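Local structure of chitin oligosaccahride binding protein NagB1 (7EHP) at residues A[20-25]-A[37-42]; A[262-267]-A[276-281]; A[367-372]-A[380-385]. The protein binds the chitin oligosaccharides N,N'-diacetylchitobiose and N,N',N''-triacetylchitotriose as an extracellular solute-binding protein, probably delivering them to a membrane transporter. All blocks are in the same frame, centred on the assembly; numbering follows the deposited sequence.

Contact 1: residues A[20-25]-A[37-42]; sequences MLEDIA and VELEGV
The carboxylate of E22 forms a salt bridge through OE1 with R15, two helical turns earlier in the same helix, and its OE2 is also hydrogen-bonded, so the charged end of a residue that lies against L39 is held. Beneath that end, the aliphatic stem of E22 does the touching: its CG sits 3.6 Å from CD1 of L39, and the two side chains cross at about a right angle. L39 is the central apolar residue of the strand here. With CG anti to its own carbonyl carbon (chi1 -74°), it sends one methyl to E22 and the other toward L21, whose CB comes within 4.4 Å of L39 CD2. This is helix-on-sheet packing inside a beta-alpha-beta unit, in which strand 3-7 leads through helix 15-31 into the parallel neighbouring strand 37-41, within the solute-binding-protein family fold. Helix segment 20-25 runs nearly antiparallel to the strand, at 163° and with the axes 9.5 Å apart. One turn further along the helix, A25 puts its CB against V37, 3.8 Å from CG1; the backbones approach here, their CA atoms 6.0 Å apart, and the alanine methyl fills the space between. The other V37 branch, CG2, lies beside A25 O at 4.1 Å. No hydrogen bond runs between the two segments; V37 N is bonded to E29, further along the helix. In the beta sheet, E38 and E40 bond through their backbones to strand 3-7, while L39 and L21 both reach H7. On another face of the helix, I24 packs against helix 294-307.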
ATOM      1  N   MET A  20      -1.632 -19.216   4.212  1.00 19.21           N
ATOM      2  CA  MET A  20      -2.380 -18.836   5.411  1.00 18.15           C
ATOM      3  C   MET A  20      -3.864 -18.699   5.095  1.00 20.44           C
ATOM      4  O   MET A  20      -4.714 -19.161   5.864  1.00 16.50           O
ATOM      5  CB  MET A  20      -1.829 -17.542   6.019  1.00 18.07           C
ATOM      6  CG  MET A  20      -2.309 -17.256   7.444  1.00 20.33           C
ATOM      7  SD  MET A  20      -1.612 -15.781   8.262  1.00 20.33           S
ATOM      8  CE  MET A  20      -2.857 -14.547   7.859  1.00 13.63           C
ATOM      9  N   LEU A  21      -4.195 -18.092   3.949  1.00 18.67           N
ATOM     10  CA  LEU A  21      -5.597 -18.023   3.537  1.00 18.13           C
ATOM     11  C   LEU A  21      -6.199 -19.416   3.388  1.00 18.97           C
ATOM     12  O   LEU A  21      -7.350 -19.645   3.770  1.00 20.14           O
ATOM     13  CB  LEU A  21      -5.724 -17.246   2.222  1.00 14.06           C
ATOM     14  CG  LEU A  21      -5.732 -15.724   2.388  1.00 16.83           C
ATOM     15  CD1 LEU A  21      -5.477 -15.005   1.060  1.00 16.77           C
ATOM     16  CD2 LEU A  21      -7.036 -15.240   3.019  1.00 14.65           C
ATOM     17  N   GLU A  22      -5.436 -20.361   2.829  1.00 20.11           N
ATOM     18  CA  GLU A  22      -5.935 -21.727   2.681  1.00 20.93           C
ATOM     19  C   GLU A  22      -6.137 -22.402   4.034  1.00 24.46           C
ATOM     20  O   GLU A  22      -7.074 -23.200   4.201  1.00 19.58           O
ATOM     21  CB  GLU A  22      -4.976 -22.547   1.816  1.00 17.93           C
ATOM     22  CG  GLU A  22      -4.927 -22.079   0.360  1.00 18.78           C
ATOM     23  CD  GLU A  22      -3.746 -22.625  -0.409  1.00 21.43           C
ATOM     24  OE1 GLU A  22      -2.998 -23.462   0.157  1.00 20.31           O
ATOM     25  OE2 GLU A  22      -3.568 -22.224  -1.590  1.00 20.74           O
ATOM     26  N   ASP A  23      -5.246 -22.136   4.998  1.00 17.54           N
ATOM     27  CA  ASP A  23      -5.457 -22.654   6.351  1.00 21.46           C
ATOM     28  C   ASP A  23      -6.731 -22.079   6.948  1.00 19.10           C
ATOM     29  O   ASP A  23      -7.552 -22.810   7.523  1.00 19.21           O
ATOM     30  CB  ASP A  23      -4.261 -22.335   7.253  1.00 24.79           C
ATOM     31  CG  ASP A  23      -3.025 -23.134   6.891  1.00 25.79           C
ATOM     32  OD1 ASP A  23      -3.117 -23.985   5.987  1.00 35.76           O
ATOM     33  OD2 ASP A  23      -1.956 -22.913   7.509  1.00 30.31           O
ATOM     34  N   ILE A  24      -6.915 -20.760   6.813  1.00 17.80           N
ATOM     35  CA  ILE A  24      -8.137 -20.124   7.302  1.00 20.67           C
ATOM     36  C   ILE A  24      -9.363 -20.748   6.632  1.00 16.82           C
ATOM     37  O   ILE A  24     -10.383 -21.008   7.287  1.00 16.87           O
ATOM     38  CB  ILE A  24      -8.062 -18.591   7.100  1.00 14.63           C
ATOM     39  CG1 ILE A  24      -7.006 -17.974   8.033  1.00 18.16           C
ATOM     40  CG2 ILE A  24      -9.429 -17.951   7.361  1.00 14.73           C
ATOM     41  CD1 ILE A  24      -6.675 -16.484   7.764  1.00 19.52           C
ATOM     42  N   ALA A  25      -9.263 -21.065   5.337  1.00 16.80           N
ATOM     43  CA  ALA A  25     -10.411 -21.602   4.614  1.00 18.63           C
ATOM     44  C   ALA A  25     -10.815 -22.996   5.129  1.00 17.20           C
ATOM     45  O   ALA A  25     -11.985 -23.195   5.472  1.00 21.20           O
ATOM     46  CB  ALA A  25     -10.111 -21.600   3.109  1.00 19.44           C
ATOM     47  N   VAL A  37     -15.435 -23.326   0.865  1.00 22.84           N
ATOM     48  CA  VAL A  37     -14.853 -22.004   0.625  1.00 24.94           C
ATOM     49  C   VAL A  37     -14.080 -22.049  -0.681  1.00 20.94           C
ATOM     50  O   VAL A  37     -13.297 -22.974  -0.923  1.00 19.92           O
ATOM     51  CB  VAL A  37     -13.949 -21.551   1.783  1.00 20.56           C
ATOM     52  CG1 VAL A  37     -13.208 -20.243   1.409  1.00 16.51           C
ATOM     53  CG2 VAL A  37     -14.785 -21.369   3.062  1.00 17.99           C
ATOM     54  N   GLU A  38     -14.294 -21.052  -1.522  1.00 21.75           N
ATOM     55  CA  GLU A  38     -13.793 -21.053  -2.890  1.00 27.62           C
ATOM     56  C   GLU A  38     -12.916 -19.796  -3.002  1.00 22.12           C
ATOM     57  O   GLU A  38     -13.405 -18.681  -3.188  1.00 21.56           O
ATOM     58  CB  GLU A  38     -15.045 -21.133  -3.833  1.00 30.65           C
ATOM     59  CG  GLU A  38     -15.033 -20.782  -5.322  1.00 47.91           C
ATOM     60  CD  GLU A  38     -14.284 -21.769  -6.221  1.00 53.23           C
ATOM     61  OE1 GLU A  38     -13.813 -21.324  -7.293  1.00 58.06           O
ATOM     62  OE2 GLU A  38     -14.157 -22.965  -5.868  1.00 57.31           O
ATOM     63  N   LEU A  39     -11.615 -19.980  -2.794  1.00 16.96           N
ATOM     64  CA  LEU A  39     -10.658 -18.890  -2.921  1.00 25.26           C
ATOM     65  C   LEU A  39     -10.503 -18.509  -4.385  1.00 22.47           C
ATOM     66  O   LEU A  39     -10.420 -19.380  -5.254  1.00 22.53           O
ATOM     67  CB  LEU A  39      -9.305 -19.310  -2.356  1.00 21.53           C
ATOM     68  CG  LEU A  39      -9.126 -19.408  -0.846  1.00 21.97           C
ATOM     69  CD1 LEU A  39      -7.760 -19.980  -0.561  1.00 19.15           C
ATOM     70  CD2 LEU A  39      -9.259 -18.035  -0.200  1.00 22.86           C
ATOM     71  N   GLU A  40     -10.466 -17.203  -4.658  1.00 21.36           N
ATOM     72  CA  GLU A  40     -10.223 -16.691  -6.002  1.00 24.73           C
ATOM     73  C   GLU A  40      -9.205 -15.566  -5.886  1.00 20.86           C
ATOM     74  O   GLU A  40      -9.486 -14.530  -5.275  1.00 20.40           O
ATOM     75  CB  GLU A  40     -11.512 -16.198  -6.680  1.00 23.26           C
ATOM     76  CG  GLU A  40     -11.244 -15.556  -8.066  1.00 22.17           C
ATOM     77  CD  GLU A  40     -12.450 -14.873  -8.680  1.00 22.26           C
ATOM     78  OE1 GLU A  40     -12.612 -14.979  -9.912  1.00 32.28           O
ATOM     79  OE2 GLU A  40     -13.242 -14.222  -7.947  1.00 26.68           O
ATOM     80  N   GLY A  41      -8.019 -15.774  -6.457  1.00 17.48           N
ATOM     81  CA  GLY A  41      -6.985 -14.757  -6.446  1.00 18.71           C
ATOM     82  C   GLY A  41      -7.020 -13.929  -7.716  1.00 20.42           C
ATOM     83  O   GLY A  41      -7.040 -14.470  -8.824  1.00 20.61           O
ATOM     84  N   VAL A  42      -7.044 -12.617  -7.548  1.00 16.49           N
ATOM     85  CA  VAL A  42      -7.043 -11.678  -8.659  1.00 17.61           C
ATOM     86  C   VAL A  42      -5.945 -10.663  -8.383  1.00 15.61           C
ATOM     87  O   VAL A  42      -5.840 -10.150  -7.262  1.00 19.77           O
ATOM     88  CB  VAL A  42      -8.416 -10.994  -8.821  1.00 23.37           C
ATOM     89  CG1 VAL A  42      -8.376  -9.916  -9.900  1.00 15.90           C
ATOM     90  CG2 VAL A  42      -9.502 -12.035  -9.136  1.00 20.90           C
TER

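Contact 2: residues A[262-267]-A[276-281]; sequences IGFFSF and GMINGG
I278 reaches S266 and F264 with a single methyl, and most of the tight packing depends on it. Its CD1 lies 4.1 Å from S266 CB and 4.2 Å from F264 CE1, meeting the phenylalanine ring at the edge, near the ring plane, and not over a face. The reach follows from a side chain drawn out straight: CG1 stands anti to the backbone N (chi1 -168°) and CD1 continues the extension. The F264 ring, edge-to-face with F123, is bordered by V337, M341 and A344 of helix 336-344, and A344 touches I278 as well. The two strands belong to the same mixed sheet without pairing with each other. Each is hydrogen-bonded to strand 109-125, G263 and F265 through Y124 and V122, N279 through E120, so that the contact spans strands that share a partner. Looser is the polar side, toward G276. There S266 OG and M277 O stand 3.8 Å apart, too far for a hydrogen bond, although both are buried. M277 O is taken instead by R178 NH2, which also binds F267 O; one guanidinium nitrogen thus joins the carbonyls of both segments.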
ATOM      1  N   ILE A 262      19.654  -6.013   4.649  1.00 34.72           N
ATOM      2  CA  ILE A 262      18.544  -5.202   4.147  1.00 29.27           C
ATOM      3  C   ILE A 262      18.022  -4.332   5.282  1.00 25.89           C
ATOM      4  O   ILE A 262      17.720  -4.836   6.371  1.00 25.89           O
ATOM      5  CB  ILE A 262      17.418  -6.079   3.575  1.00 28.84           C
ATOM      6  CG1 ILE A 262      17.770  -6.572   2.179  1.00 30.55           C
ATOM      7  CG2 ILE A 262      16.125  -5.261   3.478  1.00 26.73           C
ATOM      8  CD1 ILE A 262      16.809  -7.609   1.625  1.00 35.58           C
ATOM      9  N   GLY A 263      17.904  -3.028   5.028  1.00 21.99           N
ATOM     10  CA  GLY A 263      17.353  -2.103   6.002  1.00 24.10           C
ATOM     11  C   GLY A 263      16.239  -1.228   5.453  1.00 20.16           C
ATOM     12  O   GLY A 263      15.770  -1.426   4.331  1.00 20.83           O
ATOM     13  N   PHE A 264      15.825  -0.231   6.223  1.00 17.38           N
ATOM     14  CA  PHE A 264      14.675   0.586   5.856  1.00 21.92           C
ATOM     15  C   PHE A 264      14.819   1.924   6.559  1.00 24.51           C
ATOM     16  O   PHE A 264      15.148   1.954   7.748  1.00 30.50           O
ATOM     17  CB  PHE A 264      13.365  -0.108   6.264  1.00 18.14           C
ATOM     18  CG  PHE A 264      12.114   0.687   5.974  1.00 18.36           C
ATOM     19  CD1 PHE A 264      11.671   1.668   6.847  1.00 19.25           C
ATOM     20  CD2 PHE A 264      11.357   0.418   4.843  1.00 15.63           C
ATOM     21  CE1 PHE A 264      10.520   2.391   6.575  1.00 19.49           C
ATOM     22  CE2 PHE A 264      10.216   1.140   4.556  1.00 14.80           C
ATOM     23  CZ  PHE A 264       9.783   2.122   5.429  1.00 18.62           C
ATOM     24  N   PHE A 265      14.575   3.023   5.843  1.00 22.43           N
ATOM     25  CA  PHE A 265      14.509   4.326   6.493  1.00 22.27           C
ATOM     26  C   PHE A 265      13.399   5.169   5.878  1.00 19.29           C
ATOM     27  O   PHE A 265      13.021   4.990   4.719  1.00 18.97           O
ATOM     28  CB  PHE A 265      15.860   5.073   6.440  1.00 23.78           C
ATOM     29  CG  PHE A 265      16.423   5.255   5.053  1.00 20.24           C
ATOM     30  CD1 PHE A 265      16.039   6.324   4.265  1.00 20.14           C
ATOM     31  CD2 PHE A 265      17.358   4.368   4.553  1.00 20.30           C
ATOM     32  CE1 PHE A 265      16.560   6.494   2.985  1.00 16.48           C
ATOM     33  CE2 PHE A 265      17.883   4.529   3.278  1.00 18.98           C
ATOM     34  CZ  PHE A 265      17.485   5.596   2.496  1.00 20.40           C
ATOM     35  N   SER A 266      12.878   6.097   6.676  1.00 21.47           N
ATOM     36  CA  SER A 266      11.917   7.065   6.166  1.00 21.84           C
ATOM     37  C   SER A 266      12.580   7.955   5.117  1.00 20.68           C
ATOM     38  O   SER A 266      13.786   8.219   5.165  1.00 23.45           O
ATOM     39  CB  SER A 266      11.359   7.904   7.312  1.00 23.87           C
ATOM     40  OG  SER A 266      10.487   8.910   6.830  1.00 30.17           O
ATOM     41  N   PHE A 267      11.783   8.398   4.147  1.00 17.66           N
ATOM     42  CA  PHE A 267      12.315   9.174   3.032  1.00 19.32           C
ATOM     43  C   PHE A 267      12.963  10.455   3.546  1.00 19.47           C
ATOM     44  O   PHE A 267      12.414  11.105   4.437  1.00 20.26           O
ATOM     45  CB  PHE A 267      11.200   9.522   2.043  1.00 20.41           C
ATOM     46  CG  PHE A 267      11.700  10.057   0.755  1.00 17.28           C
ATOM     47  CD1 PHE A 267      12.126   9.199  -0.248  1.00 19.33           C
ATOM     48  CD2 PHE A 267      11.799  11.433   0.559  1.00 23.13           C
ATOM     49  CE1 PHE A 267      12.616   9.707  -1.454  1.00 20.04           C
ATOM     50  CE2 PHE A 267      12.288  11.954  -0.625  1.00 18.64           C
ATOM     51  CZ  PHE A 267      12.708  11.096  -1.634  1.00 24.27           C
ATOM     52  N   GLY A 276       9.348  15.087   8.377  1.00 24.73           N
ATOM     53  CA  GLY A 276       9.126  14.369   9.605  1.00 24.44           C
ATOM     54  C   GLY A 276       7.965  13.407   9.583  1.00 32.68           C
ATOM     55  O   GLY A 276       7.700  12.768  10.609  1.00 37.38           O
ATOM     56  N   MET A 277       7.260  13.280   8.463  1.00 25.31           N
ATOM     57  CA  MET A 277       6.124  12.375   8.382  1.00 22.76           C
ATOM     58  C   MET A 277       6.460  11.170   7.514  1.00 25.30           C
ATOM     59  O   MET A 277       7.403  11.183   6.721  1.00 26.43           O
ATOM     60  CB  MET A 277       4.883  13.081   7.833  1.00 26.61           C
ATOM     61  CG  MET A 277       4.735  14.512   8.288  1.00 29.03           C
ATOM     62  SD  MET A 277       3.233  15.217   7.611  1.00 35.12           S
ATOM     63  CE  MET A 277       2.005  14.247   8.448  1.00 31.35           C
ATOM     64  N   ILE A 278       5.671  10.118   7.677  1.00 23.67           N
ATOM     65  CA  ILE A 278       5.840   8.904   6.894  1.00 23.67           C
ATOM     66  C   ILE A 278       4.472   8.475   6.396  1.00 18.03           C
ATOM     67  O   ILE A 278       3.455   8.671   7.067  1.00 20.16           O
ATOM     68  CB  ILE A 278       6.538   7.776   7.704  1.00 22.61           C
ATOM     69  CG1 ILE A 278       6.974   6.632   6.778  1.00 19.48           C
ATOM     70  CG2 ILE A 278       5.644   7.271   8.842  1.00 28.19           C
ATOM     71  CD1 ILE A 278       7.969   5.641   7.431  1.00 20.11           C
ATOM     72  N   ASN A 279       4.454   7.919   5.190  1.00 18.75           N
ATOM     73  CA  ASN A 279       3.245   7.352   4.605  1.00 19.12           C
ATOM     74  C   ASN A 279       2.920   6.022   5.295  1.00 19.14           C
ATOM     75  O   ASN A 279       3.735   5.093   5.294  1.00 17.25           O
ATOM     76  CB  ASN A 279       3.460   7.175   3.097  1.00 19.14           C
ATOM     77  CG  ASN A 279       2.237   6.643   2.364  1.00 17.98           C
ATOM     78  OD1 ASN A 279       2.360   6.052   1.285  1.00 21.29           O
ATOM     79  ND2 ASN A 279       1.059   6.861   2.925  1.00 16.34           N
ATOM     80  N   GLY A 280       1.741   5.933   5.893  1.00 19.49           N
ATOM     81  CA  GLY A 280       1.362   4.715   6.582  1.00 22.54           C
ATOM     82  C   GLY A 280      -0.067   4.781   7.061  1.00 21.41           C
ATOM     83  O   GLY A 280      -0.656   5.862   7.169  1.00 19.87           O
ATOM     84  N   GLY A 281      -0.625   3.606   7.345  1.00 19.59           N
ATOM     85  CA  GLY A 281      -1.969   3.552   7.880  1.00 17.86           C
ATOM     86  C   GLY A 281      -2.515   2.137   7.860  1.00 19.74           C
ATOM     87  O   GLY A 281      -1.785   1.168   7.649  1.00 20.82           O
TER

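Contact 3: residues A[367-372]-A[380-385]; sequences MCMQEL and EQVLDK
V382 faces C368 across an antiparallel helical hairpin, in which helix 359-373 and helix 379-396 are joined by a short turn and run side by side. Their segments here lie at 172° with axes 9.9 Å apart, and the CA atoms of C368 and V382 approach to 5.7 Å. Both side chains start out toward the opposite helix, and being short they fill the gap. The valine presents its two methyls as a fork. Both lie against C368 CB, CG1, anti to the backbone N (chi1 167°), at 4.0 Å, and CG2 also rests 3.9 Å from C368 O, an oxygen that already accepts the helical hydrogen bond from L372 N. Further apolar atoms line the same side of the fork: L372 offers its CB, 4.2 Å from V382 CG2, and the sulfur of M369 stands 4.5 Å from CG1. M369 and L372 approach from the flank of the first helix and not head-on. M369 also fits among N169 and L172 of helix 165-180 and F204 and Y207 of helix 198-213, and so ties the hairpin to the body of the protein. Near the turn, M377 touches both C368 and V382, and E371, although its CB is directed at the second helix, swings its carboxylate away to a salt bridge with R376. No hydrogen bond crosses between the two segments, so the pairing is one of apolar packing. Its exposed margin is formed by K385, which also starts toward the first helix but bends at chi2 (67°), carrying the ammonium group away. Only the base of the lysine takes part, its CG lying 3.8 Å from C368 SG.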
ATOM      1  N   MET A 367      -1.802   7.380 -15.228  1.00 15.14           N
ATOM      2  CA  MET A 367      -1.520   7.536 -16.650  1.00 19.52           C
ATOM      3  C   MET A 367      -0.611   8.731 -16.906  1.00 17.47           C
ATOM      4  O   MET A 367       0.288   8.656 -17.743  1.00 16.75           O
ATOM      5  CB  MET A 367      -2.825   7.667 -17.425  1.00 23.66           C
ATOM      6  CG  MET A 367      -3.857   6.595 -17.059  1.00 24.13           C
ATOM      7  SD  MET A 367      -5.386   6.664 -18.030  1.00 50.97           S
ATOM      8  CE  MET A 367      -6.317   7.952 -17.183  1.00 34.78           C
ATOM      9  N   CYS A 368      -0.829   9.833 -16.185  1.00 20.47           N
ATOM     10  CA  CYS A 368       0.019  11.011 -16.341  1.00 16.70           C
ATOM     11  C   CYS A 368       1.460  10.722 -15.948  1.00 20.34           C
ATOM     12  O   CYS A 368       2.388  11.182 -16.616  1.00 16.87           O
ATOM     13  CB  CYS A 368      -0.529  12.170 -15.518  1.00 18.47           C
ATOM     14  SG  CYS A 368      -1.899  12.991 -16.336  1.00 20.62           S
ATOM     15  N   MET A 369       1.674   9.957 -14.876  1.00 19.85           N
ATOM     16  CA  MET A 369       3.046   9.668 -14.463  1.00 17.71           C
ATOM     17  C   MET A 369       3.764   8.741 -15.429  1.00 17.73           C
ATOM     18  O   MET A 369       4.979   8.883 -15.624  1.00 20.68           O
ATOM     19  CB  MET A 369       3.070   9.094 -13.053  1.00 17.07           C
ATOM     20  CG  MET A 369       2.640  10.092 -11.986  1.00 15.61           C
ATOM     21  SD  MET A 369       3.541  11.674 -12.036  1.00 19.70           S
ATOM     22  CE  MET A 369       5.147  11.170 -11.432  1.00 19.59           C
ATOM     23  N   GLN A 370       3.053   7.812 -16.058  1.00 17.06           N
ATOM     24  CA  GLN A 370       3.716   6.999 -17.076  1.00 18.38           C
ATOM     25  C   GLN A 370       4.129   7.845 -18.274  1.00 20.03           C
ATOM     26  O   GLN A 370       5.202   7.631 -18.850  1.00 18.93           O
ATOM     27  CB  GLN A 370       2.816   5.845 -17.490  1.00 14.90           C
ATOM     28  CG  GLN A 370       2.800   4.776 -16.413  1.00 21.35           C
ATOM     29  CD  GLN A 370       1.708   3.778 -16.622  1.00 22.19           C
ATOM     30  OE1 GLN A 370       0.711   4.080 -17.265  1.00 20.90           O
ATOM     31  NE2 GLN A 370       1.885   2.576 -16.093  1.00 24.06           N
ATOM     32  N   GLU A 371       3.302   8.828 -18.648  1.00 21.86           N
ATOM     33  CA  GLU A 371       3.710   9.780 -19.680  1.00 21.94           C
ATOM     34  C   GLU A 371       4.905  10.608 -19.230  1.00 20.11           C
ATOM     35  O   GLU A 371       5.834  10.850 -20.015  1.00 20.39           O
ATOM     36  CB  GLU A 371       2.539  10.694 -20.047  1.00 21.03           C
ATOM     37  CG  GLU A 371       1.353   9.955 -20.679  1.00 22.08           C
ATOM     38  CD  GLU A 371       1.755   9.143 -21.892  1.00 25.63           C
ATOM     39  OE1 GLU A 371       2.017   9.764 -22.945  1.00 31.15           O
ATOM     40  OE2 GLU A 371       1.827   7.892 -21.797  1.00 29.67           O
ATOM     41  N   LEU A 372       4.915  11.047 -17.963  1.00 20.36           N
ATOM     42  CA  LEU A 372       6.066  11.809 -17.481  1.00 18.89           C
ATOM     43  C   LEU A 372       7.323  10.951 -17.466  1.00 19.33           C
ATOM     44  O   LEU A 372       8.401  11.408 -17.854  1.00 16.66           O
ATOM     45  CB  LEU A 372       5.805  12.366 -16.083  1.00 18.23           C
ATOM     46  CG  LEU A 372       6.968  13.174 -15.479  1.00 19.95           C
ATOM     47  CD1 LEU A 372       7.126  14.537 -16.133  1.00 16.96           C
ATOM     48  CD2 LEU A 372       6.810  13.319 -13.956  1.00 21.35           C
ATOM     49  N   GLU A 380       4.361  20.422 -15.907  1.00 20.03           N
ATOM     50  CA  GLU A 380       3.279  21.396 -16.093  1.00 19.22           C
ATOM     51  C   GLU A 380       2.041  20.744 -16.687  1.00 21.04           C
ATOM     52  O   GLU A 380       0.915  20.985 -16.228  1.00 17.24           O
ATOM     53  CB  GLU A 380       3.742  22.548 -17.007  1.00 23.61           C
ATOM     54  CG  GLU A 380       2.636  23.568 -17.299  1.00 22.81           C
ATOM     55  CD  GLU A 380       3.157  24.872 -17.938  1.00 29.09           C
ATOM     56  OE1 GLU A 380       4.352  24.959 -18.280  1.00 25.07           O
ATOM     57  OE2 GLU A 380       2.370  25.824 -18.077  1.00 31.31           O
ATOM     58  N   GLN A 381       2.228  19.956 -17.751  1.00 15.82           N
ATOM     59  CA  GLN A 381       1.105  19.255 -18.362  1.00 18.65           C
ATOM     60  C   GLN A 381       0.452  18.295 -17.372  1.00 21.01           C
ATOM     61  O   GLN A 381      -0.777  18.191 -17.317  1.00 21.66           O
ATOM     62  CB  GLN A 381       1.576  18.503 -19.603  1.00 14.16           C
ATOM     63  CG  GLN A 381       2.126  19.425 -20.724  1.00 17.32           C
ATOM     64  CD  GLN A 381       2.710  18.640 -21.884  1.00 22.79           C
ATOM     65  OE1 GLN A 381       3.510  17.735 -21.688  1.00 18.76           O
ATOM     66  NE2 GLN A 381       2.310  18.987 -23.102  1.00 27.82           N
ATOM     67  N   VAL A 382       1.258  17.587 -16.582  1.00 20.76           N
ATOM     68  CA  VAL A 382       0.702  16.648 -15.612  1.00 21.68           C
ATOM     69  C   VAL A 382      -0.252  17.362 -14.654  1.00 16.36           C
ATOM     70  O   VAL A 382      -1.425  16.987 -14.524  1.00 16.23           O
ATOM     71  CB  VAL A 382       1.833  15.929 -14.857  1.00 19.93           C
ATOM     72  CG1 VAL A 382       1.264  15.203 -13.625  1.00 14.03           C
ATOM     73  CG2 VAL A 382       2.527  14.941 -15.788  1.00 16.56           C
ATOM     74  N   LEU A 383       0.232  18.424 -13.997  1.00 16.25           N
ATOM     75  CA  LEU A 383      -0.562  19.092 -12.968  1.00 17.21           C
ATOM     76  C   LEU A 383      -1.781  19.797 -13.560  1.00 20.34           C
ATOM     77  O   LEU A 383      -2.867  19.775 -12.966  1.00 19.19           O
ATOM     78  CB  LEU A 383       0.330  20.059 -12.191  1.00 14.50           C
ATOM     79  CG  LEU A 383       1.498  19.299 -11.563  1.00 17.74           C
ATOM     80  CD1 LEU A 383       2.411  20.226 -10.868  1.00 17.32           C
ATOM     81  CD2 LEU A 383       0.990  18.260 -10.554  1.00 21.39           C
ATOM     82  N   ASP A 384      -1.629  20.413 -14.735  1.00 17.43           N
ATOM     83  CA  ASP A 384      -2.781  20.975 -15.441  1.00 17.67           C
ATOM     84  C   ASP A 384      -3.887  19.935 -15.604  1.00 21.58           C
ATOM     85  O   ASP A 384      -5.066  20.204 -15.340  1.00 17.52           O
ATOM     86  CB  ASP A 384      -2.344  21.476 -16.818  1.00 18.16           C
ATOM     87  CG  ASP A 384      -1.663  22.826 -16.774  1.00 22.18           C
ATOM     88  OD1 ASP A 384      -1.641  23.473 -15.707  1.00 22.96           O
ATOM     89  OD2 ASP A 384      -1.122  23.220 -17.825  1.00 22.76           O
ATOM     90  N   LYS A 385      -3.515  18.736 -16.064  1.00 18.44           N
ATOM     91  CA  LYS A 385      -4.495  17.679 -16.277  1.00 18.00           C
ATOM     92  C   LYS A 385      -5.027  17.138 -14.951  1.00 21.52           C
ATOM     93  O   LYS A 385      -6.237  16.895 -14.809  1.00 21.35           O
ATOM     94  CB  LYS A 385      -3.861  16.572 -17.114  1.00 19.24           C
ATOM     95  CG  LYS A 385      -4.730  15.355 -17.306  1.00 22.13           C
ATOM     96  CD  LYS A 385      -5.953  15.669 -18.158  1.00 24.50           C
ATOM     97  CE  LYS A 385      -6.645  14.368 -18.593  1.00 25.49           C
ATOM     98  NZ  LYS A 385      -8.003  14.588 -19.155  1.00 26.84           N
TER

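Followed from the N terminus, the three contacts come in series, each closing a short loop before the next opens; none is nested and none crosses another. Contact 1 closes the second half of a beta-alpha-beta crossover, the loop from helix 15-31 into strand 37-41. Contact 2 closes the connection from strand 262-265 to strand 277-288, and its strands belong to the same sheet as strand 37-41 of contact 1, on the opposite side of the chain's centre. Contact 3 closes the C-terminal hairpin outside that sheet. Contacts 1 and 2 come no closer than about 16 Å between nearest atoms, and contacts 2 and 3 about 12 Å. Helix 165-180 meets both 262-267 and 367-372, joining contacts 2 and 3 indirectly.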